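Local coordinates for protein 3-Hydroxyacyl-CoA dehydrogenase (Ralstonia eutropha H16, PDB 4PZD) that probably catalyses the NAD-dependent oxidation of (3S)-3-hydroxyacyl-CoA to 3-oxoacyl-CoA, and the reverse reduction, as a member of the 3-hydroxyacyl-CoA dehydrogenase family, at residues V6-A11 and L27-V32; E92-K97 and S119-T124. All coordinates share one frame; numbering follows the deposited sequence.

Contact 1 (V6-A11 and L27-V32); sequences VGIVGA and LNVVMV. With NAD (nicotinamide-adenine-dinucleotide), chain J.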
loop_
_atom_site.group_PDB
_atom_site.type_symbol
_atom_site.label_atom_id
_atom_site.label_comp_id
_atom_site.label_asym_id
_atom_site.label_seq_id
_atom_site.Cartn_x
_atom_site.Cartn_y
_atom_site.Cartn_z
ATOM N N VAL A 6 -26.248 -22.288 -7.142
ATOM C CA VAL A 6 -25.744 -21.562 -5.957
ATOM C C VAL A 6 -26.823 -20.813 -5.167
ATOM O O VAL A 6 -27.383 -19.817 -5.648
ATOM C CB VAL A 6 -24.697 -20.499 -6.362
ATOM C CG1 VAL A 6 -24.295 -19.633 -5.165
ATOM C CG2 VAL A 6 -23.485 -21.159 -7.002
ATOM N N GLY A 7 -27.070 -21.266 -3.941
ATOM C CA GLY A 7 -27.926 -20.539 -2.999
ATOM C C GLY A 7 -27.317 -19.194 -2.590
ATOM O O GLY A 7 -26.113 -19.091 -2.343
ATOM N N ILE A 8 -28.141 -18.150 -2.553
ATOM C CA ILE A 8 -27.714 -16.873 -2.012
ATOM C C ILE A 8 -28.763 -16.305 -1.074
ATOM O O ILE A 8 -29.909 -16.083 -1.481
ATOM C CB ILE A 8 -27.451 -15.844 -3.106
ATOM C CG1 ILE A 8 -26.335 -16.345 -4.018
ATOM C CG2 ILE A 8 -27.062 -14.511 -2.471
ATOM C CD1 ILE A 8 -25.778 -15.288 -4.950
ATOM N N VAL A 9 -28.362 -16.058 0.172
ATOM C CA VAL A 9 -29.220 -15.352 1.098
ATOM C C VAL A 9 -28.742 -13.924 1.246
ATOM O O VAL A 9 -27.625 -13.672 1.674
ATOM C CB VAL A 9 -29.338 -16.054 2.453
ATOM C CG1 VAL A 9 -30.094 -15.179 3.445
ATOM C CG2 VAL A 9 -30.064 -17.379 2.279
ATOM N N GLY A 10 -29.628 -12.999 0.884
ATOM C CA GLY A 10 -29.349 -11.582 0.906
ATOM C C GLY A 10 -29.317 -11.145 -0.526
ATOM O O GLY A 10 -28.642 -11.766 -1.354
ATOM N N ALA A 11 -30.056 -10.092 -0.841
ATOM C CA ALA A 11 -30.090 -9.617 -2.214
ATOM C C ALA A 11 -29.631 -8.167 -2.362
ATOM O O ALA A 11 -30.003 -7.496 -3.331
ATOM C CB ALA A 11 -31.478 -9.819 -2.800
ATOM N N LEU A 27 -24.225 -20.132 -14.214
ATOM C CA LEU A 27 -24.607 -20.891 -13.021
ATOM C C LEU A 27 -25.995 -20.434 -12.605
ATOM O O LEU A 27 -26.352 -19.248 -12.769
ATOM C CB LEU A 27 -23.626 -20.675 -11.870
ATOM C CG LEU A 27 -22.301 -21.437 -11.862
ATOM C CD1 LEU A 27 -21.376 -20.822 -10.817
ATOM C CD2 LEU A 27 -22.502 -22.917 -11.585
ATOM N N ASN A 28 -26.759 -21.380 -12.059
ATOM C CA ASN A 28 -28.125 -21.131 -11.599
ATOM C C ASN A 28 -28.101 -20.562 -10.194
ATOM O O ASN A 28 -27.618 -21.215 -9.265
ATOM C CB ASN A 28 -28.940 -22.431 -11.593
ATOM C CG ASN A 28 -28.810 -23.221 -12.893
ATOM O OD1 ASN A 28 -28.033 -24.188 -12.969
ATOM N ND2 ASN A 28 -29.571 -22.816 -13.922
ATOM N N VAL A 29 -28.601 -19.342 -10.033
ATOM C CA VAL A 29 -28.640 -18.720 -8.720
ATOM C C VAL A 29 -30.047 -18.690 -8.190
ATOM O O VAL A 29 -30.953 -18.298 -8.903
ATOM C CB VAL A 29 -28.174 -17.259 -8.739
ATOM C CG1 VAL A 29 -28.123 -16.727 -7.308
ATOM C CG2 VAL A 29 -26.825 -17.115 -9.423
ATOM N N VAL A 30 -30.209 -19.079 -6.933
ATOM C CA VAL A 30 -31.463 -18.932 -6.197
ATOM C C VAL A 30 -31.244 -17.850 -5.135
ATOM O O VAL A 30 -30.655 -18.098 -4.074
ATOM C CB VAL A 30 -31.900 -20.269 -5.548
ATOM C CG1 VAL A 30 -33.037 -20.077 -4.552
ATOM C CG2 VAL A 30 -32.312 -21.259 -6.620
ATOM N N MET A 31 -31.702 -16.641 -5.430
ATOM C CA MET A 31 -31.446 -15.525 -4.550
ATOM C C MET A 31 -32.639 -15.279 -3.649
ATOM O O MET A 31 -33.729 -15.024 -4.135
ATOM C CB MET A 31 -31.166 -14.292 -5.359
ATOM C CG MET A 31 -30.296 -13.315 -4.620
ATOM S SD MET A 31 -30.366 -11.658 -5.302
ATOM C CE MET A 31 -30.726 -11.915 -7.034
ATOM N N VAL A 32 -32.418 -15.337 -2.342
ATOM C CA VAL A 32 -33.489 -15.222 -1.357
ATOM C C VAL A 32 -33.345 -13.921 -0.532
ATOM O O VAL A 32 -32.261 -13.614 -0.042
ATOM C CB VAL A 32 -33.475 -16.464 -0.435
ATOM C CG1 VAL A 32 -34.585 -16.400 0.600
ATOM C CG2 VAL A 32 -33.611 -17.736 -1.255
HETATM P PA NAD J . -26.947 -4.030 1.630
HETATM O O1A NAD J . -27.380 -2.959 2.603
HETATM O O2A NAD J . -26.600 -3.625 0.214
HETATM O O5B NAD J . -28.131 -5.125 1.580
HETATM C C5B NAD J . -28.320 -6.111 2.601
HETATM C C4B NAD J . -29.370 -7.117 2.138
HETATM O O4B NAD J . -29.442 -8.223 3.056
HETATM C C3B NAD J . -30.764 -6.474 2.042
HETATM O O3B NAD J . -31.352 -6.613 0.728
HETATM C C2B NAD J . -31.562 -7.182 3.132
HETATM O O2B NAD J . -32.966 -7.313 2.837
HETATM C C1B NAD J . -30.836 -8.526 3.271
HETATM N N9A NAD J . -31.208 -9.207 4.560
HETATM C C8A NAD J . -31.180 -8.707 5.825
HETATM N N7A NAD J . -31.637 -9.640 6.712
HETATM C C5A NAD J . -31.971 -10.751 6.024
HETATM C C6A NAD J . -32.514 -12.112 6.337
HETATM N N6A NAD J . -32.797 -12.470 7.626
HETATM N N1A NAD J . -32.719 -12.983 5.297
HETATM C C2A NAD J . -32.443 -12.633 4.016
HETATM N N3A NAD J . -31.943 -11.415 3.676
HETATM C C4A NAD J . -31.692 -10.456 4.608
HETATM O O3 NAD J . -25.728 -4.857 2.306
HETATM P PN NAD J . -24.517 -5.611 1.540
HETATM O O1N NAD J . -23.528 -4.568 1.065
HETATM O O2N NAD J . -25.082 -6.617 0.557
HETATM O O5D NAD J . -23.815 -6.384 2.782
HETATM C C5D NAD J . -24.055 -7.759 3.060
HETATM C C4D NAD J . -22.964 -8.347 3.955
HETATM O O4D NAD J . -21.773 -8.671 3.221
HETATM C C3D NAD J . -22.478 -7.421 5.049
HETATM O O3D NAD J . -23.348 -7.423 6.171
HETATM C C2D NAD J . -21.124 -8.015 5.347
HETATM O O2D NAD J . -21.282 -9.188 6.151
HETATM C C1D NAD J . -20.587 -8.448 4.011
HETATM N N1N NAD J . -19.644 -7.434 3.458
HETATM C C2N NAD J . -20.062 -6.178 3.172
HETATM C C3N NAD J . -19.204 -5.206 2.647
HETATM C C7N NAD J . -19.758 -3.829 2.343
HETATM O O7N NAD J . -19.191 -2.836 2.758
HETATM N N7N NAD J . -20.871 -3.706 1.614
HETATM C C4N NAD J . -17.866 -5.549 2.414
HETATM C C5N NAD J . -17.444 -6.840 2.707
HETATM C C6N NAD J . -18.350 -7.766 3.235
#
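Met31 has CG anti to its backbone N (chi1 -153°), which lays CG beside Ile8; the extended chi2 carries SD on to Ala11. In Ile8, CG1 stands anti to the carbonyl carbon (chi1 -61°) and the chain extends toward Val29. These groups pack on one face of the first beta-alpha-beta unit of a Rossmann fold. Strands 5-9 and 28-32 run parallel in it, joined through helix 13-23. Ile8 CD1 reaches Val29 CG1 at 3.6 Å, while the other branch of Ile8, CG2, lies 4.1 Å from Met31 CG. Ile18, Ala19 and Cys22 of the connecting helix cover this face.

Backbone bonds tie the pair together in parallel register, Val6 beside Val29 and Val9 beside Val32. Ile8 takes part through both its polar atoms. Its N donates to Val30 O at 2.9 Å, and its O accepts from Val32 N at 2.8 Å. The ladder runs past the end of strand 5-9, where Gly10 N donates to Val32 O at 2.9 Å in a nearly straight bond. On the opposite edge, strand 5-9 pairs with strand 85-88 through Gly7 and Val9.

Gly10 and Ala11 open the predicted glycine-rich NAD-binding loop. Gly10 has a positive phi of 112°, a conformation easily adopted by glycine. Ala11 N is hydrogen-bonded to Asp33, which also binds NAD. On the face opposite Ile8, Val9 packs against the adenine, with Val9 CG1 3.5 Å from C2A of NAD.

Contact 2 (E92-K97 and S119-T124); sequences ENYDLK and SSISIT. With NAD (nicotinamide-adenine-dinucleotide), chain J.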
loop_
_atom_site.group_PDB
_atom_site.type_symbol
_atom_site.label_atom_id
_atom_site.label_comp_id
_atom_site.label_asym_id
_atom_site.label_seq_id
_atom_site.Cartn_x
_atom_site.Cartn_y
_atom_site.Cartn_z
ATOM N N GLU A 92 -23.577 -8.129 8.588
ATOM C CA GLU A 92 -22.475 -8.167 9.569
ATOM C C GLU A 92 -22.970 -8.130 11.022
ATOM O O GLU A 92 -22.173 -7.894 11.908
ATOM C CB GLU A 92 -21.491 -6.993 9.399
ATOM C CG GLU A 92 -20.496 -7.094 8.260
ATOM C CD GLU A 92 -19.500 -8.261 8.379
ATOM O OE1 GLU A 92 -19.934 -9.442 8.272
ATOM O OE2 GLU A 92 -18.275 -7.983 8.557
ATOM N N ASN A 93 -24.263 -8.340 11.272
ATOM C CA ASN A 93 -24.749 -8.496 12.640
ATOM C C ASN A 93 -24.593 -9.941 13.105
ATOM O O ASN A 93 -25.136 -10.852 12.474
ATOM C CB ASN A 93 -26.214 -8.082 12.778
ATOM C CG ASN A 93 -26.669 -8.119 14.217
ATOM O OD1 ASN A 93 -27.008 -9.169 14.763
ATOM N ND2 ASN A 93 -26.632 -6.981 14.853
ATOM N N TYR A 94 -23.904 -10.141 14.227
ATOM C CA TYR A 94 -23.606 -11.472 14.696
ATOM C C TYR A 94 -24.848 -12.282 15.027
ATOM O O TYR A 94 -25.080 -13.341 14.447
ATOM C CB TYR A 94 -22.691 -11.445 15.919
ATOM C CG TYR A 94 -22.202 -12.839 16.243
ATOM C CD1 TYR A 94 -21.201 -13.430 15.482
ATOM C CD2 TYR A 94 -22.790 -13.597 17.245
ATOM C CE1 TYR A 94 -20.769 -14.717 15.731
ATOM C CE2 TYR A 94 -22.361 -14.884 17.506
ATOM C CZ TYR A 94 -21.344 -15.435 16.739
ATOM O OH TYR A 94 -20.902 -16.713 16.963
ATOM N N ASP A 95 -25.645 -11.819 15.976
ATOM C CA ASP A 95 -26.773 -12.642 16.429
ATOM C C ASP A 95 -27.652 -12.994 15.265
ATOM O O ASP A 95 -28.146 -14.119 15.183
ATOM C CB ASP A 95 -27.618 -11.940 17.485
ATOM C CG ASP A 95 -27.021 -12.023 18.867
ATOM O OD1 ASP A 95 -25.944 -12.629 19.031
ATOM O OD2 ASP A 95 -27.643 -11.479 19.805
ATOM N N LEU A 96 -27.845 -12.023 14.372
ATOM C CA LEU A 96 -28.697 -12.218 13.196
ATOM C C LEU A 96 -28.073 -13.217 12.227
ATOM O O LEU A 96 -28.733 -14.169 11.787
ATOM C CB LEU A 96 -28.982 -10.876 12.495
ATOM C CG LEU A 96 -29.954 -10.829 11.286
ATOM C CD1 LEU A 96 -31.347 -11.423 11.525
ATOM C CD2 LEU A 96 -30.090 -9.386 10.834
ATOM N N LYS A 97 -26.797 -13.006 11.926
ATOM C CA LYS A 97 -26.022 -13.961 11.138
ATOM C C LYS A 97 -26.215 -15.387 11.618
ATOM O O LYS A 97 -26.446 -16.291 10.811
ATOM C CB LYS A 97 -24.536 -13.627 11.210
ATOM C CG LYS A 97 -23.778 -13.846 9.923
ATOM C CD LYS A 97 -22.544 -12.955 9.908
ATOM C CE LYS A 97 -21.748 -13.083 8.620
ATOM N NZ LYS A 97 -22.360 -12.304 7.505
ATOM N N SER A 119 -16.277 -9.577 6.511
ATOM C CA SER A 119 -14.964 -8.932 6.589
ATOM C C SER A 119 -14.280 -9.175 7.937
ATOM O O SER A 119 -13.052 -9.188 7.994
ATOM C CB SER A 119 -15.096 -7.424 6.372
ATOM O OG SER A 119 -16.159 -7.159 5.483
ATOM N N SER A 120 -15.067 -9.405 8.990
ATOM C CA SER A 120 -14.574 -9.314 10.370
ATOM C C SER A 120 -14.969 -10.457 11.287
ATOM O O SER A 120 -14.311 -10.689 12.276
ATOM C CB SER A 120 -15.080 -7.996 11.016
ATOM O OG SER A 120 -16.508 -7.855 10.971
ATOM N N ILE A 121 -16.065 -11.144 10.994
ATOM C CA ILE A 121 -16.616 -12.110 11.928
ATOM C C ILE A 121 -15.846 -13.405 11.842
ATOM O O ILE A 121 -15.627 -13.920 10.747
ATOM C CB ILE A 121 -18.103 -12.432 11.648
ATOM C CG1 ILE A 121 -18.988 -11.171 11.691
ATOM C CG2 ILE A 121 -18.609 -13.462 12.656
ATOM C CD1 ILE A 121 -19.200 -10.594 13.077
ATOM N N SER A 122 -15.498 -13.948 13.005
ATOM C CA SER A 122 -14.830 -15.265 13.117
ATOM C C SER A 122 -15.550 -16.402 12.390
ATOM O O SER A 122 -16.624 -16.857 12.814
ATOM C CB SER A 122 -14.683 -15.660 14.589
ATOM O OG SER A 122 -14.099 -16.942 14.696
ATOM N N ILE A 123 -14.941 -16.868 11.310
ATOM C CA ILE A 123 -15.459 -18.022 10.551
ATOM C C ILE A 123 -15.543 -19.302 11.384
ATOM O O ILE A 123 -16.481 -20.076 11.234
ATOM C CB ILE A 123 -14.565 -18.284 9.338
ATOM C CG1 ILE A 123 -14.603 -17.051 8.432
ATOM C CG2 ILE A 123 -14.937 -19.578 8.608
ATOM C CD1 ILE A 123 -15.989 -16.641 7.995
ATOM N N THR A 124 -14.573 -19.516 12.266
ATOM C CA THR A 124 -14.632 -20.653 13.192
ATOM C C THR A 124 -15.850 -20.568 14.054
ATOM O O THR A 124 -16.617 -21.529 14.097
ATOM C CB THR A 124 -13.363 -20.768 14.050
ATOM O OG1 THR A 124 -12.303 -21.191 13.208
ATOM C CG2 THR A 124 -13.497 -21.775 15.163
HETATM P PA NAD J . -26.947 -4.030 1.630
HETATM O O1A NAD J . -27.380 -2.959 2.603
HETATM O O2A NAD J . -26.600 -3.625 0.214
HETATM O O5B NAD J . -28.131 -5.125 1.580
HETATM C C5B NAD J . -28.320 -6.111 2.601
HETATM C C4B NAD J . -29.370 -7.117 2.138
HETATM O O4B NAD J . -29.442 -8.223 3.056
HETATM C C3B NAD J . -30.764 -6.474 2.042
HETATM O O3B NAD J . -31.352 -6.613 0.728
HETATM C C2B NAD J . -31.562 -7.182 3.132
HETATM O O2B NAD J . -32.966 -7.313 2.837
HETATM C C1B NAD J . -30.836 -8.526 3.271
HETATM N N9A NAD J . -31.208 -9.207 4.560
HETATM C C8A NAD J . -31.180 -8.707 5.825
HETATM N N7A NAD J . -31.637 -9.640 6.712
HETATM C C5A NAD J . -31.971 -10.751 6.024
HETATM C C6A NAD J . -32.514 -12.112 6.337
HETATM N N6A NAD J . -32.797 -12.470 7.626
HETATM N N1A NAD J . -32.719 -12.983 5.297
HETATM C C2A NAD J . -32.443 -12.633 4.016
HETATM N N3A NAD J . -31.943 -11.415 3.676
HETATM C C4A NAD J . -31.692 -10.456 4.608
HETATM O O3 NAD J . -25.728 -4.857 2.306
HETATM P PN NAD J . -24.517 -5.611 1.540
HETATM O O1N NAD J . -23.528 -4.568 1.065
HETATM O O2N NAD J . -25.082 -6.617 0.557
HETATM O O5D NAD J . -23.815 -6.384 2.782
HETATM C C5D NAD J . -24.055 -7.759 3.060
HETATM C C4D NAD J . -22.964 -8.347 3.955
HETATM O O4D NAD J . -21.773 -8.671 3.221
HETATM C C3D NAD J . -22.478 -7.421 5.049
HETATM O O3D NAD J . -23.348 -7.423 6.171
HETATM C C2D NAD J . -21.124 -8.015 5.347
HETATM O O2D NAD J . -21.282 -9.188 6.151
HETATM C C1D NAD J . -20.587 -8.448 4.011
HETATM N N1N NAD J . -19.644 -7.434 3.458
HETATM C C2N NAD J . -20.062 -6.178 3.172
HETATM C C3N NAD J . -19.204 -5.206 2.647
HETATM C C7N NAD J . -19.758 -3.829 2.343
HETATM O O7N NAD J . -19.191 -2.836 2.758
HETATM N N7N NAD J . -20.871 -3.706 1.614
HETATM C C4N NAD J . -17.866 -5.549 2.414
HETATM C C5N NAD J . -17.444 -6.840 2.707
HETATM C C6N NAD J . -18.350 -7.766 3.235
#
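One carboxylate oxygen of Glu92 is gripped from both faces of its plane. Ser120 OG donates to Glu92 OE2 at 3.0 Å, and Ser119 N donates to the same OE2 at 3.3 Å. Both donors stand well out of the carboxylate plane, at 46° and 43°. The glutamate chain is bent at chi2 (-64°), which brings the carboxylate beside the 2'-hydroxyl (O2D) of the nicotinamide ribose. Its other oxygen, Glu92 OE1, accepts from O2D of NAD at 2.5 Å and is also bonded to Thr118. The two oxygens thus divide the work between protein loop and cofactor, which should limit rotation of the carboxylate.

Lys97 NZ makes a long salt bridge to Glu92 OE1. Its strongest polar partner is Thr91 O; it is also hydrogen-bonded to Asn117 O and salt-bridged to Glu88.

Ile121 supplies the apolar part of the contact. Its CG2 meets the edge of the Tyr94 ring, 3.8 Å from Tyr94 CD1. Asn93 N-caps helix 94-107, with OD1 accepting from Leu96 N at 3.0 Å. Ser119 OG approaches C5N of the nicotinamide at 3.1 Å, and its side chain touches His140, predicted to be important for catalysis. Loops after parallel strands 85-88 and 113-117 here form the nicotinamide-ribose end of a Rossmann NAD site.

Overall arrangement
Contacts 1 and 2 follow one another along the chain, and all four segments belong to the NAD-binding domain. Their centres are 19 Å apart, and their nearest atoms are about 8 Å apart without touching. One parallel run of strands links them. Contact 1 lies on neighbouring strands 28-32 and 5-9. Contact 2 comes from the loops and helix starts that follow the next two strands, 85-88 and 113-117. Helix 94-107, which begins in contact 2, packs through Ile100 and Ile104 on Val9 of contact 1. NAD spans both places. The sheet thus meets one extended cofactor at two places, by packing on adenine at contact 1 and by a hydrogen bond from the ribose to Glu92 at contact 2.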